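PDB 3LY0: dipeptidase AC. Metallo peptidase. MEROPS family M19, which probably hydrolyses dipeptides as a zinc-dependent metallodipeptidase, and here holds a phosphinate mimic of L-Ala-D-Ala beside two zinc ions. Local coordinates for residues D149-F154 against L204-D209; E200-K205 against S225-V230. All blocks are in the same frame, centred on the assembly; numbering follows the deposited sequence.

Interaction 1: D149-F154 against L204-D209; sequences DALHLF and LKIMLD
Leu-204 sends its CD1 methyl between Leu-151 and His-152, two successive residues of helix 149-157. With CG beside the backbone N (chi1 -68°) and the chain extended beyond it, Leu-204 carries its branch point out toward the helix. CD1 lies 4.0 Å from CD2 of Leu-151 and 3.8 Å from ND1 of His-152; the methyl meets the imidazole obliquely, the His-152 and Leu-204 side chains crossing at about a right angle. CD2 of Leu-204 comes less near, 4.2 Å from the same ND1. Leu-151 works with both its branches. While CD2 goes to Leu-204, CD1 sits 3.8 Å from CD1 of Ile-206, and CG lies about 4.1 Å from each of the two facing CD1 methyls. The leucine reaches them because its CG stands anti to the backbone N (chi1 -175°), and its side chain runs antiparallel to those of Leu-204 and Ile-206, passing alongside each. The contact is thus dispersive, with Leu-151 and Ile-206 buried and Leu-204 and His-152 nearer the solvent. In the TIM-barrel fold of this family it packs one outer helix against the turn that leads from helix 192-204 into strand 207-208. Leu-162 of the parallel neighbour, strand 159-163, touches both Leu-151 and Ile-206 from the barrel wall, and Glu-200 of helix 192-204 lies against Leu-151 and His-152.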
# COMPACT_ATOMS: atom_id res chain seq x y z
N ASP A 149 3.24 19.71 13.00
CA ASP A 149 4.67 19.97 13.12
C ASP A 149 5.51 18.78 12.70
O ASP A 149 6.55 18.94 12.06
CB ASP A 149 5.04 20.35 14.56
CG ASP A 149 4.81 21.81 14.86
OD1 ASP A 149 4.36 22.56 13.96
OD2 ASP A 149 5.11 22.20 16.00
N ALA A 150 5.07 17.58 13.08
CA ALA A 150 5.84 16.38 12.77
C ALA A 150 5.78 16.01 11.29
O ALA A 150 6.62 15.26 10.82
CB ALA A 150 5.43 15.21 13.64
N LEU A 151 4.79 16.51 10.56
CA LEU A 151 4.76 16.30 9.12
C LEU A 151 6.02 16.88 8.48
O LEU A 151 6.64 16.26 7.63
CB LEU A 151 3.50 16.90 8.49
CG LEU A 151 3.31 16.64 6.99
CD1 LEU A 151 2.96 15.18 6.78
CD2 LEU A 151 2.19 17.53 6.44
N HIS A 152 6.41 18.07 8.93
CA HIS A 152 7.60 18.70 8.39
C HIS A 152 8.85 17.94 8.80
O HIS A 152 9.77 17.78 8.01
CB HIS A 152 7.66 20.16 8.82
CG HIS A 152 6.49 20.95 8.33
ND1 HIS A 152 6.48 21.58 7.10
CD2 HIS A 152 5.28 21.18 8.88
CE1 HIS A 152 5.31 22.17 6.93
NE2 HIS A 152 4.57 21.95 8.00
N LEU A 153 8.88 17.46 10.04
CA LEU A 153 10.01 16.65 10.50
C LEU A 153 10.16 15.38 9.68
O LEU A 153 11.24 15.10 9.16
CB LEU A 153 9.84 16.28 11.97
CG LEU A 153 9.96 17.43 12.97
CD1 LEU A 153 9.68 16.90 14.36
CD2 LEU A 153 11.35 18.03 12.91
N PHE A 154 9.07 14.63 9.53
CA PHE A 154 9.15 13.38 8.78
C PHE A 154 9.51 13.64 7.32
O PHE A 154 10.28 12.90 6.73
CB PHE A 154 7.86 12.57 8.91
CG PHE A 154 7.82 11.70 10.15
CD1 PHE A 154 8.47 10.47 10.17
CD2 PHE A 154 7.12 12.10 11.28
CE1 PHE A 154 8.44 9.66 11.29
CE2 PHE A 154 7.08 11.30 12.42
CZ PHE A 154 7.75 10.07 12.42
N LEU A 204 3.85 20.35 0.39
CA LEU A 204 5.12 19.64 0.53
C LEU A 204 5.37 18.61 -0.56
O LEU A 204 6.46 18.03 -0.62
CB LEU A 204 5.19 18.96 1.90
CG LEU A 204 5.28 19.93 3.09
CD1 LEU A 204 5.19 19.17 4.41
CD2 LEU A 204 6.57 20.74 3.01
N LYS A 205 4.37 18.38 -1.41
CA LYS A 205 4.44 17.36 -2.46
C LYS A 205 4.65 15.97 -1.86
O LYS A 205 5.47 15.17 -2.35
CB LYS A 205 5.55 17.69 -3.46
CG LYS A 205 5.42 19.08 -4.07
CD LYS A 205 4.14 19.21 -4.87
CE LYS A 205 3.94 20.63 -5.39
NZ LYS A 205 3.52 21.59 -4.33
N ILE A 206 3.93 15.70 -0.78
CA ILE A 206 3.81 14.37 -0.19
C ILE A 206 2.57 13.70 -0.78
O ILE A 206 1.47 14.26 -0.71
CB ILE A 206 3.66 14.46 1.34
CG1 ILE A 206 4.94 15.04 1.96
CG2 ILE A 206 3.35 13.08 1.94
CD1 ILE A 206 4.85 15.30 3.45
N MET A 207 2.74 12.52 -1.37
CA MET A 207 1.61 11.79 -1.96
C MET A 207 0.62 11.38 -0.88
O MET A 207 1.01 10.86 0.16
CB MET A 207 2.12 10.53 -2.68
CG MET A 207 1.09 9.81 -3.59
SD MET A 207 1.57 8.09 -4.02
CE MET A 207 0.87 7.23 -2.61
N LEU A 208 -0.66 11.62 -1.14
CA LEU A 208 -1.71 11.14 -0.25
C LEU A 208 -2.23 9.79 -0.72
O LEU A 208 -2.47 9.60 -1.91
CB LEU A 208 -2.86 12.14 -0.23
CG LEU A 208 -2.52 13.46 0.46
CD1 LEU A 208 -3.40 14.58 -0.07
CD2 LEU A 208 -2.67 13.29 1.96
N ASP A 209 -2.39 8.87 0.22
CA ASP A 209 -2.86 7.52 -0.08
C ASP A 209 -4.26 7.35 0.52
O ASP A 209 -4.45 7.50 1.74
CB ASP A 209 -1.90 6.51 0.53
CG ASP A 209 -2.28 5.06 0.23
OD1 ASP A 209 -3.21 4.81 -0.57
OD2 ASP A 209 -1.62 4.17 0.81

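Interaction 2: E200-K205 against S225-V230; sequences ECNRLK and SDAPLV
The C-terminal end of helix 192-204 is pinned to the loop after helix 215-224 by Asn-202, whose amide meets Ser-225 and Asp-226 with both its polar atoms. OD1 accepts from N of Asp-226 at 2.9 Å; the bond is straight at the hydrogen (163°), although the donor stands above the carbonyl plane. ND2 gives a hydrogen to OG of Ser-225 at 3.2 Å, this partner lying close to the amide plane. The two bonds together fix the rotation of the buried amide. Turned away from the backbone N of its own residue (chi1 177°), OG of Ser-225 also accepts from N of Ala-227 at 3.1 Å, so an ST turn shapes the loop just where the asparagine docks. The helix itself ends in a Schellman motif with Lys-205, at positive phi, as the C-prime residue. Its side chain folds back over the terminus, and NZ donates to O of Asn-202 at 2.9 Å and weakly to O of Arg-203. A water joins the two segments beside this lysine, giving its hydrogens to O of Asn-202 at 2.8 Å and to OD1 of Asp-226 at 2.7 Å. That carboxylate oxygen is not bonded to the amide, but packs against it 3.0 Å from CG of Asn-202, the two planes only 20° apart. Were Asn-202 replaced by an alanine, N of Asp-226 and OG of Ser-225 would probably lose their amide partner, and a gap would open between helix and loop. Leu-208 of strand 207-208 touches both Asn-202 and Ser-225, and farther along the loop Pro-228 rests on helix 336-354.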
# COMPACT_ATOMS: atom_id res chain seq x y z
N GLU A 200 -1.38 20.65 3.41
CA GLU A 200 0.05 20.69 3.71
C GLU A 200 0.80 19.62 2.93
O GLU A 200 1.92 19.85 2.47
CB GLU A 200 0.30 20.54 5.21
CG GLU A 200 1.67 21.03 5.63
CD GLU A 200 1.83 22.52 5.40
OE1 GLU A 200 2.97 22.97 5.16
OE2 GLU A 200 0.81 23.24 5.46
N CYS A 201 0.18 18.45 2.77
CA CYS A 201 0.81 17.41 1.94
C CYS A 201 0.92 17.88 0.49
O CYS A 201 1.94 17.65 -0.17
CB CYS A 201 0.07 16.08 2.01
SG CYS A 201 0.33 15.18 3.56
N ASN A 202 -0.13 18.53 -0.02
CA ASN A 202 -0.05 19.11 -1.36
C ASN A 202 1.11 20.10 -1.48
O ASN A 202 1.84 20.10 -2.46
CB ASN A 202 -1.35 19.83 -1.73
CG ASN A 202 -2.50 18.88 -2.09
OD1 ASN A 202 -3.63 19.34 -2.23
ND2 ASN A 202 -2.22 17.59 -2.29
N ARG A 203 1.25 20.96 -0.48
CA ARG A 203 2.30 21.98 -0.52
C ARG A 203 3.69 21.35 -0.47
O ARG A 203 4.60 21.76 -1.19
CB ARG A 203 2.12 22.99 0.61
CG ARG A 203 2.82 24.31 0.34
CD ARG A 203 2.66 25.28 1.50
NE ARG A 203 3.30 24.77 2.70
CZ ARG A 203 4.62 24.78 2.90
NH1 ARG A 203 5.12 24.29 4.03
NH2 ARG A 203 5.43 25.26 1.97
N LEU A 204 3.85 20.35 0.39
CA LEU A 204 5.12 19.64 0.53
C LEU A 204 5.37 18.61 -0.56
O LEU A 204 6.46 18.03 -0.62
CB LEU A 204 5.19 18.96 1.90
CG LEU A 204 5.28 19.93 3.09
CD1 LEU A 204 5.19 19.17 4.41
CD2 LEU A 204 6.57 20.74 3.01
N LYS A 205 4.37 18.38 -1.41
CA LYS A 205 4.44 17.36 -2.46
C LYS A 205 4.65 15.97 -1.86
O LYS A 205 5.47 15.17 -2.35
CB LYS A 205 5.55 17.69 -3.46
CG LYS A 205 5.42 19.08 -4.07
CD LYS A 205 4.14 19.21 -4.87
CE LYS A 205 3.94 20.63 -5.39
NZ LYS A 205 3.52 21.59 -4.33
N SER A 225 -7.74 18.01 -2.70
CA SER A 225 -6.37 17.79 -3.15
C SER A 225 -6.14 18.36 -4.53
O SER A 225 -7.00 18.22 -5.42
CB SER A 225 -6.05 16.30 -3.15
OG SER A 225 -4.74 16.09 -3.64
N ASP A 226 -4.98 18.99 -4.73
CA ASP A 226 -4.62 19.50 -6.05
C ASP A 226 -3.76 18.50 -6.84
O ASP A 226 -3.23 18.82 -7.91
CB ASP A 226 -3.91 20.86 -5.93
CG ASP A 226 -2.51 20.76 -5.32
OD1 ASP A 226 -2.04 19.65 -5.00
OD2 ASP A 226 -1.86 21.82 -5.17
N ALA A 227 -3.66 17.28 -6.31
CA ALA A 227 -2.79 16.27 -6.88
C ALA A 227 -3.57 15.00 -7.24
O ALA A 227 -4.69 14.79 -6.78
CB ALA A 227 -1.66 15.95 -5.90
N PRO A 228 -2.98 14.14 -8.08
CA PRO A 228 -3.72 12.94 -8.51
C PRO A 228 -4.15 12.10 -7.31
O PRO A 228 -3.44 12.05 -6.30
CB PRO A 228 -2.69 12.19 -9.36
CG PRO A 228 -1.78 13.29 -9.89
CD PRO A 228 -1.69 14.29 -8.78
N LEU A 229 -5.30 11.45 -7.43
CA LEU A 229 -5.80 10.61 -6.35
C LEU A 229 -5.21 9.22 -6.44
O LEU A 229 -5.17 8.63 -7.51
CB LEU A 229 -7.33 10.52 -6.40
CG LEU A 229 -8.05 11.86 -6.27
CD1 LEU A 229 -9.57 11.66 -6.41
CD2 LEU A 229 -7.71 12.54 -4.95
N VAL A 230 -4.77 8.70 -5.30
CA VAL A 230 -4.05 7.44 -5.30
C VAL A 230 -4.57 6.54 -4.20
O VAL A 230 -4.75 6.99 -3.07
CB VAL A 230 -2.55 7.67 -5.00
CG1 VAL A 230 -1.82 6.34 -4.96
CG2 VAL A 230 -1.93 8.62 -6.02
O HOH W 1 0.64 19.22 -4.89

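Of the parts involved, helix 149-157 comes first along the chain, followed later by helix 192-204, strand 207-208 and the loop 225-230. Interaction 1 closes the longer loop, with 49 residues between its segments; interaction 2 closes a shorter one of 19. The loops overlap rather than nest: 200-205 lies partly before 204-209, and the two segments share Leu-204 and Lys-205. The contacts meet directly where Arg-203 packs on His-152, and Ile-206 N probably bonds to Cys-201 O. Together they tie the end of helix 192-204 to helix 149-157 on one flank and, on another, to the loop that leads from helix 215-224 into strand 230-231.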